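Local coordinates for protein tannase (Fusobacterium nucleatum subsp. nucleatum ATCC 25586, PDB 6YQ4) that probably hydrolyses gallotannins as a magnesium-binding enzyme of the alpha/beta-hydrolase clan, giving the bacterium resistance to these plant polyphenols, at residues F379-F382 with S383-N387. Residues are numbered along the deposited sequence; the frame is centred on the assembly and turned at random.
Sequences FTKF and SFDIN
Thr380 sits just before helix 381-394, at its N-cap, and caps the first turn: Ser383 N donates to Thr380 OG1 over 3.2 Å at an N-H...O angle of 168°. A chi1 of 66° tucks OG1 back over the chain, where it faces the amide three positions on. The hydroxyl also hydrogen-bonds the carboxylate of Asp357, while Ser383 OG bonds the backbone oxygen of the same Asp357, so one loop residue holds both the cap side chain and that of Ser383 in the first turn.

Backbone bonds of the i to i+4 kind begin here, weakly from Phe384 N to Thr380 O (3.3 Å), then from Asp385 N to Lys381 O (2.9 Å) and Ile386 N to Phe382 O (3.2 Å).

Charge pairing follows the same spacing. Lys381 extends through three anti torsions and bends only at chi4 (36°), which brings NZ to 2.6 Å from Asp385 OD2, approaching the syn lone pair of that oxygen, on the side of OD1. In this salt bridge the lysine is exposed, the aspartate only partly.

The apolar pair is Phe382 and Ile386, which run alongside each other in the same direction, with Phe382 CE2 3.6 Å from Ile386 CD1.

Phe382 also packs on Ile264 and Leu268 of helix 259-279, Phe384 rests on loop residues Pro410 and Met412, and Thr380 touches helix 212-223, placing this helix start among peripheral helices and loops, away from the magnesium site.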
loop_
_atom_site.group_PDB
_atom_site.type_symbol
_atom_site.label_atom_id
_atom_site.label_comp_id
_atom_site.label_asym_id
_atom_site.label_seq_id
_atom_site.Cartn_x
_atom_site.Cartn_y
_atom_site.Cartn_z
ATOM N N PHE A 379 -5.005 14.591 -11.236
ATOM C CA PHE A 379 -4.568 14.936 -9.889
ATOM C C PHE A 379 -3.167 15.541 -9.878
ATOM O O PHE A 379 -2.588 15.709 -8.794
ATOM C CB PHE A 379 -4.606 13.712 -8.960
ATOM C CG PHE A 379 -4.110 12.447 -9.587
ATOM C CD1 PHE A 379 -2.829 11.978 -9.313
ATOM C CD2 PHE A 379 -4.930 11.716 -10.451
ATOM C CE1 PHE A 379 -2.362 10.785 -9.889
ATOM C CE2 PHE A 379 -4.490 10.531 -11.032
ATOM C CZ PHE A 379 -3.198 10.062 -10.754
ATOM N N THR A 380 -2.604 15.869 -11.032
ATOM C CA THR A 380 -1.334 16.555 -11.112
ATOM C C THR A 380 -1.551 17.789 -11.959
ATOM O O THR A 380 -2.383 17.799 -12.868
ATOM C CB THR A 380 -0.218 15.686 -11.727
ATOM O OG1 THR A 380 -0.509 15.414 -13.114
ATOM C CG2 THR A 380 -0.093 14.376 -10.971
ATOM N N LYS A 381 -0.814 18.841 -11.627
ATOM C CA LYS A 381 -0.806 20.015 -12.481
ATOM C C LYS A 381 -0.302 19.673 -13.876
ATOM O O LYS A 381 -0.706 20.308 -14.856
ATOM C CB LYS A 381 0.061 21.097 -11.831
ATOM C CG LYS A 381 0.180 22.381 -12.614
ATOM C CD LYS A 381 1.425 23.154 -12.216
ATOM C CE LYS A 381 1.515 24.408 -13.033
ATOM N NZ LYS A 381 0.136 24.924 -13.261
ATOM N N PHE A 382 0.572 18.671 -13.988
ATOM C CA PHE A 382 1.267 18.438 -15.251
ATOM C C PHE A 382 0.310 17.906 -16.327
ATOM O O PHE A 382 0.228 18.453 -17.431
ATOM C CB PHE A 382 2.447 17.480 -15.031
ATOM C CG PHE A 382 3.111 17.052 -16.304
ATOM C CD1 PHE A 382 4.123 17.821 -16.860
ATOM C CD2 PHE A 382 2.689 15.907 -16.980
ATOM C CE1 PHE A 382 4.713 17.457 -18.072
ATOM C CE2 PHE A 382 3.261 15.529 -18.200
ATOM C CZ PHE A 382 4.276 16.300 -18.745
ATOM N N SER A 383 -0.401 16.823 -16.022
ATOM C CA SER A 383 -1.335 16.242 -16.972
ATOM C C SER A 383 -2.532 17.150 -17.193
ATOM O O SER A 383 -3.032 17.252 -18.321
ATOM C CB SER A 383 -1.774 14.867 -16.477
ATOM O OG SER A 383 -0.631 14.062 -16.223
ATOM N N PHE A 384 -2.998 17.830 -16.144
ATOM C CA PHE A 384 -4.126 18.737 -16.317
ATOM C C PHE A 384 -3.771 19.870 -17.275
ATOM O O PHE A 384 -4.508 20.139 -18.234
ATOM C CB PHE A 384 -4.585 19.282 -14.963
ATOM C CG PHE A 384 -5.636 20.363 -15.065
ATOM C CD1 PHE A 384 -6.981 20.037 -15.173
ATOM C CD2 PHE A 384 -5.278 21.712 -15.064
ATOM C CE1 PHE A 384 -7.960 21.034 -15.283
ATOM C CE2 PHE A 384 -6.251 22.716 -15.177
ATOM C CZ PHE A 384 -7.600 22.368 -15.289
ATOM N N ASP A 385 -2.626 20.531 -17.043
ATOM C CA ASP A 385 -2.245 21.685 -17.866
ATOM C C ASP A 385 -2.048 21.298 -19.324
ATOM O O ASP A 385 -2.341 22.095 -20.223
ATOM C CB ASP A 385 -0.957 22.344 -17.350
ATOM C CG ASP A 385 -1.153 23.149 -16.065
ATOM O OD1 ASP A 385 -2.273 23.214 -15.524
ATOM O OD2 ASP A 385 -0.157 23.728 -15.586
ATOM N N ILE A 386 -1.492 20.112 -19.591
ATOM C CA ILE A 386 -1.375 19.680 -20.985
ATOM C C ILE A 386 -2.744 19.679 -21.641
ATOM O O ILE A 386 -2.938 20.242 -22.727
ATOM C CB ILE A 386 -0.719 18.293 -21.088
ATOM C CG1 ILE A 386 0.786 18.362 -20.879
ATOM C CG2 ILE A 386 -0.984 17.709 -22.456
ATOM C CD1 ILE A 386 1.434 16.992 -20.986
ATOM N N ASN A 387 -3.726 19.068 -20.976
ATOM C CA ASN A 387 -5.053 18.949 -21.568
ATOM C C ASN A 387 -5.772 20.293 -21.586
ATOM O O ASN A 387 -6.461 20.630 -22.560
ATOM C CB ASN A 387 -5.857 17.891 -20.814
ATOM C CG ASN A 387 -5.451 16.478 -21.205
ATOM O OD1 ASN A 387 -5.277 16.178 -22.382
ATOM N ND2 ASN A 387 -5.270 15.618 -20.217
#